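Local coordinates for protein hypoxanthine-guanine phosphoribosyltransferase (HGPRT) (Schistosoma mansoni, PDB 5IPF) that catalyses the formation of IMP or GMP from hypoxanthine or guanine and phosphoribosyl pyrophosphate in purine salvage, at residues Tyr78-Asn83 against Arg112-Val117; Lys98-Leu103 against Met120-Val125; Asp222-Leu227 against Cys231-Val236. All coordinates share one frame; numbering follows the deposited sequence.

Interaction 1: residues Tyr78-Asn83 against Arg112-Val117; sequences YYEACN and RARGIV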
loop_
_atom_site.group_PDB
_atom_site.type_symbol
_atom_site.label_atom_id
_atom_site.label_comp_id
_atom_site.label_asym_id
_atom_site.label_seq_id
_atom_site.Cartn_x
_atom_site.Cartn_y
_atom_site.Cartn_z
ATOM N N TYR A 78 18.100 -9.911 13.389
ATOM C CA TYR A 78 18.344 -10.920 14.415
ATOM C C TYR A 78 18.691 -12.261 13.779
ATOM O O TYR A 78 19.737 -12.852 14.071
ATOM C CB TYR A 78 17.135 -11.077 15.340
ATOM C CG TYR A 78 17.304 -12.250 16.286
ATOM C CD1 TYR A 78 18.042 -12.122 17.454
ATOM C CD2 TYR A 78 16.752 -13.493 15.994
ATOM C CE1 TYR A 78 18.216 -13.194 18.315
ATOM C CE2 TYR A 78 16.922 -14.569 16.846
ATOM C CZ TYR A 78 17.653 -14.416 18.006
ATOM O OH TYR A 78 17.822 -15.486 18.857
ATOM N N TYR A 79 17.811 -12.761 12.906
ATOM C CA TYR A 79 18.049 -14.058 12.281
ATOM C C TYR A 79 19.230 -14.050 11.321
ATOM O O TYR A 79 19.646 -15.124 10.876
ATOM C CB TYR A 79 16.792 -14.532 11.553
ATOM C CG TYR A 79 15.733 -15.082 12.480
ATOM C CD1 TYR A 79 15.765 -16.408 12.891
ATOM C CD2 TYR A 79 14.706 -14.274 12.949
ATOM C CE1 TYR A 79 14.801 -16.915 13.742
ATOM C CE2 TYR A 79 13.738 -14.772 13.800
ATOM C CZ TYR A 79 13.789 -16.092 14.190
ATOM O OH TYR A 79 12.827 -16.592 15.037
ATOM N N GLU A 80 19.775 -12.880 10.987
ATOM C CA GLU A 80 20.992 -12.808 10.191
ATOM C C GLU A 80 22.245 -12.640 11.039
ATOM O O GLU A 80 23.331 -13.036 10.597
ATOM C CB GLU A 80 20.912 -11.655 9.184
ATOM C CG GLU A 80 21.970 -11.728 8.098
ATOM C CD GLU A 80 22.351 -10.370 7.557
ATOM O OE1 GLU A 80 21.720 -9.370 7.960
ATOM O OE2 GLU A 80 23.287 -10.302 6.732
ATOM N N ALA A 81 22.121 -12.071 12.242
ATOM C CA ALA A 81 23.280 -11.946 13.118
ATOM C C ALA A 81 23.806 -13.305 13.561
ATOM O O ALA A 81 25.012 -13.459 13.788
ATOM C CB ALA A 81 22.926 -11.092 14.336
ATOM N N CYS A 82 22.927 -14.298 13.690
ATOM C CA CYS A 82 23.320 -15.645 14.081
ATOM C C CYS A 82 23.310 -16.620 12.910
ATOM O O CYS A 82 23.461 -17.827 13.123
ATOM C CB CYS A 82 22.410 -16.155 15.201
ATOM S SG CYS A 82 20.643 -16.006 14.862
ATOM N N ASN A 83 23.134 -16.120 11.686
ATOM C CA ASN A 83 23.203 -16.929 10.469
ATOM C C ASN A 83 22.252 -18.122 10.533
ATOM O O ASN A 83 22.646 -19.275 10.343
ATOM C CB ASN A 83 24.637 -17.386 10.199
ATOM C CG ASN A 83 25.519 -16.264 9.705
ATOM O OD1 ASN A 83 26.143 -15.554 10.492
ATOM N ND2 ASN A 83 25.573 -16.095 8.390
ATOM N N ARG A 112 14.418 -8.056 0.559
ATOM C CA ARG A 112 14.625 -7.744 -0.850
ATOM C C ARG A 112 15.517 -6.521 -1.023
ATOM O O ARG A 112 16.320 -6.463 -1.961
ATOM C CB ARG A 112 13.273 -7.523 -1.523
ATOM C CG ARG A 112 13.093 -8.232 -2.847
ATOM C CD ARG A 112 11.617 -8.314 -3.175
ATOM N NE ARG A 112 10.926 -7.078 -2.820
ATOM C CZ ARG A 112 9.706 -7.030 -2.293
ATOM N NH1 ARG A 112 9.042 -8.152 -2.048
ATOM N NH2 ARG A 112 9.153 -5.861 -2.000
ATOM N N ALA A 113 15.395 -5.539 -0.131
ATOM C CA ALA A 113 16.145 -4.295 -0.246
ATOM C C ALA A 113 17.552 -4.381 0.331
ATOM O O ALA A 113 18.267 -3.371 0.321
ATOM C CB ALA A 113 15.382 -3.158 0.437
ATOM N N ARG A 114 17.974 -5.543 0.827
ATOM C CA ARG A 114 19.296 -5.682 1.421
ATOM C C ARG A 114 20.175 -6.719 0.742
ATOM O O ARG A 114 21.309 -6.929 1.188
ATOM C CB ARG A 114 19.183 -6.042 2.907
ATOM C CG ARG A 114 18.558 -4.965 3.783
ATOM C CD ARG A 114 18.972 -5.137 5.239
ATOM N NE ARG A 114 17.837 -5.059 6.153
ATOM C CZ ARG A 114 17.890 -5.401 7.437
ATOM N NH1 ARG A 114 19.025 -5.849 7.959
ATOM N NH2 ARG A 114 16.810 -5.302 8.200
ATOM N N GLY A 115 19.694 -7.381 -0.308
ATOM C CA GLY A 115 20.433 -8.493 -0.869
ATOM C C GLY A 115 20.609 -9.686 0.047
ATOM O O GLY A 115 21.332 -10.618 -0.313
ATOM N N ILE A 116 19.971 -9.697 1.219
ATOM C CA ILE A 116 20.137 -10.800 2.165
ATOM C C ILE A 116 19.401 -12.037 1.660
ATOM O O ILE A 116 18.305 -11.941 1.093
ATOM C CB ILE A 116 19.637 -10.381 3.562
ATOM C CG1 ILE A 116 20.523 -9.262 4.115
ATOM C CG2 ILE A 116 19.562 -11.580 4.529
ATOM C CD1 ILE A 116 20.001 -8.637 5.383
ATOM N N VAL A 117 19.998 -13.209 1.860
ATOM C CA VAL A 117 19.326 -14.478 1.601
ATOM C C VAL A 117 18.918 -15.057 2.951
ATOM O O VAL A 117 19.758 -15.543 3.715
ATOM C CB VAL A 117 20.206 -15.456 0.806
ATOM C CG1 VAL A 117 19.411 -16.718 0.452
ATOM C CG2 VAL A 117 20.725 -14.800 -0.457
#

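Interaction 2: residues Lys98-Leu103 against Met120-Val125; sequences KFLADL and MSVEFV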
loop_
_atom_site.group_PDB
_atom_site.type_symbol
_atom_site.label_atom_id
_atom_site.label_comp_id
_atom_site.label_asym_id
_atom_site.label_seq_id
_atom_site.Cartn_x
_atom_site.Cartn_y
_atom_site.Cartn_z
ATOM N N LYS A 98 -4.038 -11.871 9.393
ATOM C CA LYS A 98 -3.702 -10.584 8.785
ATOM C C LYS A 98 -2.336 -10.093 9.251
ATOM O O LYS A 98 -1.541 -9.581 8.450
ATOM C CB LYS A 98 -4.783 -9.551 9.101
ATOM C CG LYS A 98 -6.143 -9.866 8.495
ATOM C CD LYS A 98 -7.116 -8.711 8.685
ATOM C CE LYS A 98 -8.464 -9.003 8.041
ATOM N NZ LYS A 98 -9.394 -7.841 8.140
ATOM N N PHE A 99 -2.045 -10.254 10.544
ATOM C CA PHE A 99 -0.732 -9.898 11.071
ATOM C C PHE A 99 0.372 -10.699 10.389
ATOM O O PHE A 99 1.455 -10.169 10.114
ATOM C CB PHE A 99 -0.720 -10.113 12.586
ATOM C CG PHE A 99 0.638 -10.010 13.210
ATOM C CD1 PHE A 99 1.434 -8.898 12.998
ATOM C CD2 PHE A 99 1.107 -11.016 14.039
ATOM C CE1 PHE A 99 2.684 -8.805 13.582
ATOM C CE2 PHE A 99 2.356 -10.927 14.628
ATOM C CZ PHE A 99 3.144 -9.820 14.398
ATOM N N LEU A 100 0.109 -11.975 10.096
ATOM C CA LEU A 100 1.073 -12.773 9.347
ATOM C C LEU A 100 1.252 -12.248 7.928
ATOM O O LEU A 100 2.374 -12.208 7.415
ATOM C CB LEU A 100 0.638 -14.238 9.308
ATOM C CG LEU A 100 1.436 -15.079 8.308
ATOM C CD1 LEU A 100 2.821 -15.407 8.851
ATOM C CD2 LEU A 100 0.686 -16.338 7.907
ATOM N N ALA A 101 0.159 -11.849 7.274
ATOM C CA ALA A 101 0.254 -11.386 5.893
ATOM C C ALA A 101 1.075 -10.106 5.800
ATOM O O ALA A 101 2.023 -10.016 5.009
ATOM C CB ALA A 101 -1.145 -11.182 5.312
ATOM N N ASP A 102 0.734 -9.104 6.615
ATOM C CA ASP A 102 1.492 -7.857 6.585
ATOM C C ASP A 102 2.920 -8.056 7.079
ATOM O O ASP A 102 3.852 -7.423 6.560
ATOM C CB ASP A 102 0.776 -6.788 7.410
ATOM C CG ASP A 102 -0.582 -6.422 6.832
ATOM O OD1 ASP A 102 -0.720 -6.422 5.591
ATOM O OD2 ASP A 102 -1.511 -6.135 7.616
ATOM N N LEU A 103 3.117 -8.937 8.066
ATOM C CA LEU A 103 4.467 -9.210 8.549
ATOM C C LEU A 103 5.324 -9.847 7.462
ATOM O O LEU A 103 6.492 -9.482 7.291
ATOM C CB LEU A 103 4.419 -10.113 9.780
ATOM C CG LEU A 103 5.787 -10.566 10.302
ATOM C CD1 LEU A 103 6.568 -9.389 10.870
ATOM C CD2 LEU A 103 5.642 -11.677 11.333
ATOM N N MET A 120 12.684 -18.254 4.352
ATOM C CA MET A 120 11.547 -18.299 5.256
ATOM C C MET A 120 10.490 -19.252 4.717
ATOM O O MET A 120 10.253 -19.311 3.507
ATOM C CB MET A 120 10.931 -16.906 5.431
ATOM C CG MET A 120 11.944 -15.816 5.716
ATOM S SD MET A 120 11.334 -14.162 5.348
ATOM C CE MET A 120 12.744 -13.193 5.869
ATOM N N SER A 121 9.860 -19.995 5.619
ATOM C CA SER A 121 8.728 -20.850 5.307
ATOM C C SER A 121 7.508 -20.355 6.072
ATOM O O SER A 121 7.599 -19.472 6.929
ATOM C CB SER A 121 9.026 -22.314 5.655
ATOM N N VAL A 122 6.352 -20.928 5.750
ATOM C CA VAL A 122 5.096 -20.561 6.392
ATOM C C VAL A 122 4.302 -21.827 6.673
ATOM O O VAL A 122 4.110 -22.658 5.778
ATOM C CB VAL A 122 4.269 -19.584 5.532
ATOM C CG1 VAL A 122 2.871 -19.426 6.105
ATOM C CG2 VAL A 122 4.958 -18.231 5.450
ATOM N N GLU A 123 3.852 -21.979 7.916
ATOM C CA GLU A 123 2.955 -23.056 8.297
ATOM C C GLU A 123 1.867 -22.478 9.189
ATOM O O GLU A 123 1.935 -21.322 9.614
ATOM C CB GLU A 123 3.700 -24.194 9.001
ATOM N N PHE A 124 0.855 -23.291 9.474
ATOM C CA PHE A 124 -0.320 -22.830 10.195
ATOM C C PHE A 124 -0.686 -23.821 11.290
ATOM O O PHE A 124 -0.348 -25.006 11.225
ATOM C CB PHE A 124 -1.506 -22.627 9.242
ATOM C CG PHE A 124 -1.225 -21.660 8.126
ATOM C CD1 PHE A 124 -0.625 -22.087 6.953
ATOM C CD2 PHE A 124 -1.555 -20.321 8.254
ATOM C CE1 PHE A 124 -0.364 -21.199 5.928
ATOM C CE2 PHE A 124 -1.296 -19.427 7.232
ATOM C CZ PHE A 124 -0.700 -19.867 6.067
ATOM N N VAL A 125 -1.385 -23.316 12.310
ATOM C CA VAL A 125 -1.832 -24.136 13.430
ATOM C C VAL A 125 -3.098 -23.524 14.010
ATOM O O VAL A 125 -3.339 -22.321 13.899
ATOM C CB VAL A 125 -0.748 -24.270 14.526
#

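Interaction 3: residues Asp222-Leu227 against Cys231-Val236; sequences DNFRDL and CVINEV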
loop_
_atom_site.group_PDB
_atom_site.type_symbol
_atom_site.label_atom_id
_atom_site.label_comp_id
_atom_site.label_asym_id
_atom_site.label_seq_id
_atom_site.Cartn_x
_atom_site.Cartn_y
_atom_site.Cartn_z
ATOM N N ASP A 222 -15.884 -15.159 17.508
ATOM C CA ASP A 222 -15.722 -15.354 16.065
ATOM C C ASP A 222 -16.361 -14.246 15.233
ATOM O O ASP A 222 -16.714 -14.470 14.069
ATOM C CB ASP A 222 -16.260 -16.717 15.612
ATOM N N ASN A 223 -16.506 -13.048 15.794
ATOM C CA ASN A 223 -17.010 -11.886 15.076
ATOM C C ASN A 223 -15.976 -10.764 15.121
ATOM O O ASN A 223 -14.973 -10.839 15.834
ATOM C CB ASN A 223 -18.345 -11.410 15.665
ATOM N N PHE A 224 -16.235 -9.715 14.333
ATOM C CA PHE A 224 -15.379 -8.532 14.211
ATOM C C PHE A 224 -14.050 -8.822 13.520
ATOM O O PHE A 224 -13.106 -8.039 13.646
ATOM C CB PHE A 224 -15.109 -7.869 15.571
ATOM C CG PHE A 224 -16.334 -7.284 16.221
ATOM C CD1 PHE A 224 -17.143 -8.063 17.029
ATOM C CD2 PHE A 224 -16.667 -5.951 16.036
ATOM C CE1 PHE A 224 -18.265 -7.531 17.632
ATOM C CE2 PHE A 224 -17.789 -5.411 16.640
ATOM C CZ PHE A 224 -18.591 -6.204 17.437
ATOM N N ARG A 225 -13.940 -9.926 12.780
ATOM C CA ARG A 225 -12.681 -10.218 12.100
ATOM C C ARG A 225 -12.508 -9.372 10.845
ATOM O O ARG A 225 -11.393 -8.936 10.538
ATOM C CB ARG A 225 -12.593 -11.706 11.763
ATOM C CG ARG A 225 -12.369 -12.595 12.974
ATOM C CD ARG A 225 -11.723 -13.909 12.576
ATOM N NE ARG A 225 -11.409 -14.740 13.733
ATOM C CZ ARG A 225 -12.188 -15.718 14.184
ATOM N NH1 ARG A 225 -13.333 -15.990 13.571
ATOM N NH2 ARG A 225 -11.822 -16.424 15.246
ATOM N N ASP A 226 -13.592 -9.121 10.116
ATOM C CA ASP A 226 -13.528 -8.299 8.913
ATOM C C ASP A 226 -13.362 -6.813 9.213
ATOM O O ASP A 226 -13.381 -5.998 8.280
ATOM C CB ASP A 226 -14.778 -8.523 8.062
ATOM C CG ASP A 226 -16.055 -8.435 8.869
ATOM O OD1 ASP A 226 -16.003 -8.681 10.093
ATOM O OD2 ASP A 226 -17.113 -8.125 8.281
ATOM N N LEU A 227 -13.203 -6.424 10.473
ATOM C CA LEU A 227 -12.911 -5.037 10.796
ATOM C C LEU A 227 -11.479 -4.696 10.401
ATOM O O LEU A 227 -10.564 -5.516 10.515
ATOM C CB LEU A 227 -13.123 -4.780 12.286
ATOM C CG LEU A 227 -13.373 -3.335 12.709
ATOM C CD1 LEU A 227 -14.639 -2.788 12.064
ATOM C CD2 LEU A 227 -13.467 -3.258 14.218
ATOM N N CYS A 231 -9.971 -2.055 17.449
ATOM C CA CYS A 231 -10.938 -1.245 18.170
ATOM C C CYS A 231 -11.303 -1.933 19.476
ATOM O O CYS A 231 -10.944 -3.087 19.720
ATOM C CB CYS A 231 -12.194 -1.004 17.322
ATOM S SG CYS A 231 -11.847 -0.334 15.681
ATOM N N VAL A 232 -12.026 -1.206 20.324
ATOM C CA VAL A 232 -12.556 -1.738 21.574
ATOM C C VAL A 232 -14.072 -1.816 21.453
ATOM O O VAL A 232 -14.716 -0.874 20.972
ATOM C CB VAL A 232 -12.135 -0.883 22.783
ATOM C CG1 VAL A 232 -10.629 -0.952 22.986
ATOM C CG2 VAL A 232 -12.581 0.557 22.609
ATOM N N ILE A 233 -14.639 -2.947 21.870
ATOM C CA ILE A 233 -16.086 -3.107 21.835
ATOM C C ILE A 233 -16.714 -2.308 22.966
ATOM O O ILE A 233 -16.146 -2.186 24.061
ATOM C CB ILE A 233 -16.469 -4.593 21.926
ATOM C CG1 ILE A 233 -15.806 -5.240 23.145
ATOM C CG2 ILE A 233 -16.093 -5.321 20.647
ATOM C CD1 ILE A 233 -16.189 -6.686 23.353
ATOM N N ASN A 234 -17.889 -1.750 22.704
ATOM C CA ASN A 234 -18.659 -1.070 23.735
ATOM C C ASN A 234 -19.568 -2.098 24.412
ATOM O O ASN A 234 -19.277 -3.298 24.404
ATOM C CB ASN A 234 -19.427 0.107 23.125
ATOM N N GLU A 235 -20.677 -1.648 24.999
ATOM C CA GLU A 235 -21.582 -2.575 25.669
ATOM C C GLU A 235 -22.556 -3.220 24.689
ATOM O O GLU A 235 -22.827 -4.423 24.782
ATOM C CB GLU A 235 -22.344 -1.852 26.781
ATOM N N VAL A 236 -23.086 -2.438 23.744
ATOM C CA VAL A 236 -24.039 -2.982 22.781
ATOM C C VAL A 236 -23.372 -4.034 21.905
ATOM O O VAL A 236 -23.986 -5.048 21.552
ATOM C CB VAL A 236 -24.657 -1.850 21.941
#

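Interaction 1: residues Tyr78-Asn83 against Arg112-Val117
Arg114 is the first residue of Arg112-Val117 to come near Tyr78-Asn83, and it does so at a distance: its NH1 lies 4.4 Å from OE1 of Glu80. The oxygen sits well out of the guanidinium plane, with no N-H aimed at it, so this is attraction between neighbouring opposite charges rather than a salt bridge. NH2 also makes a weak hydrogen bond to Thr110 OG1, on the preceding helix 97-112, and the side chain packs on Met73, Val76 and Asp77 of helix 61-81 as well. Gly115, at a positive phi of 64°, links Arg114 to Ile116. Here the packing proper is made. Ile116 and Glu80 extend from opposite directions, and the terminal methyl CD1 of the isoleucine meets the glutamate head, with CD1 3.6 Å from Glu80 CD. CG1 lies a little farther back, 3.9 Å from Glu80 OE2. Glu80 helps to bridge the gap between backbones, whose CA atoms are 8.3 Å apart at Glu80 and Ile116, by stretching out: CG is anti to the backbone N (chi1 -165°) and the chain stays extended beyond it. The carboxylate thus rests beside an aliphatic tip while Arg114 probably tempers its charge. Just beyond Glu80, helix 61-81 closes in a Schellman motif with Asn83 at the C-prime position, its N weakly bonded to Glu80 O; the contact therefore joins a capped helix end to the surface loop leading from helix 97-112 into strand 120-125.

Interaction 2: residues Lys98-Leu103 against Met120-Val125
Leu100 carries this contact alone for Lys98-Leu103, resting one methyl group, CD2, on two side chains of strand 120-125. Its CG stands anti to the backbone N (chi1 168°), which points the branched end from the helix toward the strand; the CA atoms of Leu100 and Val122 are 9.3 Å apart, and the two side chains share that gap. The CD2 methyl comes 4.2 Å from Val122 CG1, a loose apolar touch made as the two side chains slant across each other. It lies nearer Phe124, 3.7 Å from CE2 on the ring, where leucine and phenylalanine meet at about a right angle. The ring is poorly ordered, so its exact pose deserves less weight than the fact of the contact. Val122 and Phe124 alternate along the strand with Glu123, whose CB turns away from the helix. Leu100 also packs on Leu89 and Cys91 of strand 87-92, on Val158 of strand 154-159, and on Phe97 of the second subunit. Farther along the helix, Ala101 packs on Ala101 of that same neighbouring subunit, and Asp102 OD2 is hydrogen-bonded to Tyr216 OH. Helix 97-112 covers the parallel sheet here, linking strand 87-92 to its parallel neighbour 120-125: a beta-alpha-beta crossover of the Rossmann-like phosphoribosyltransferase core.

Interaction 3: residues Asp222-Leu227 against Cys231-Val236
Two apolar touches, one of them a CH-pi contact, join Phe224 and Leu227 to Ile233 and Cys231. In the CH-pi contact the branch methyl CG2 of Ile233 stands over one face of the Phe224 ring, 4.3 Å from the ring centroid and 15° off the normal. It is displaced toward the rim, where CZ is the nearest ring atom. Ile233 holds CG1 between the backbone N and the carbonyl carbon (chi1 53°), which turns CG2, and not the longer branch, to the phenylalanine; the two side chains meet at about a right angle. The second contact is purely van der Waals: Leu227 CD2 lies 3.6 Å from Cys231 SG and 4.0 Å from Cys231 CB, so the whole short thiol side chain leans on that methyl. The Phe224 ring also stacks with Tyr50 and meets Phe241 edge-to-face. Phe224 and Leu227 both pack on Leu54 of strand 54-59, while Ile233 packs on Val214 of strand 213-214, whose Val213 lines the IMP pocket. Strand 230-233 runs between those two in a three-stranded antiparallel sheet; the loop Asp222-Leu227 precedes it, and helix 235-240 follows.

Interactions 1 and 2 interleave along the chain and share one connection: helix 97-112, the loop after it and strand 120-125, with their centres about 18 Å apart. Interaction 3 follows both in sequence. It lies about 23 Å from interaction 2, centre to centre, yet touches it through Lys98, whose NZ makes a weak hydrogen bond to Arg225 O (3.3 Å). Interaction 1 is remote from it, on the other side of the chain's centre, with centres about 38 Å apart. All three reach the second subunit. Bound IMP lies about 8 Å from the Ile233 side chain and about 13 Å from that of Leu100; in interaction 3, Arg225 forms a salt bridge with the pocket residue Asp219.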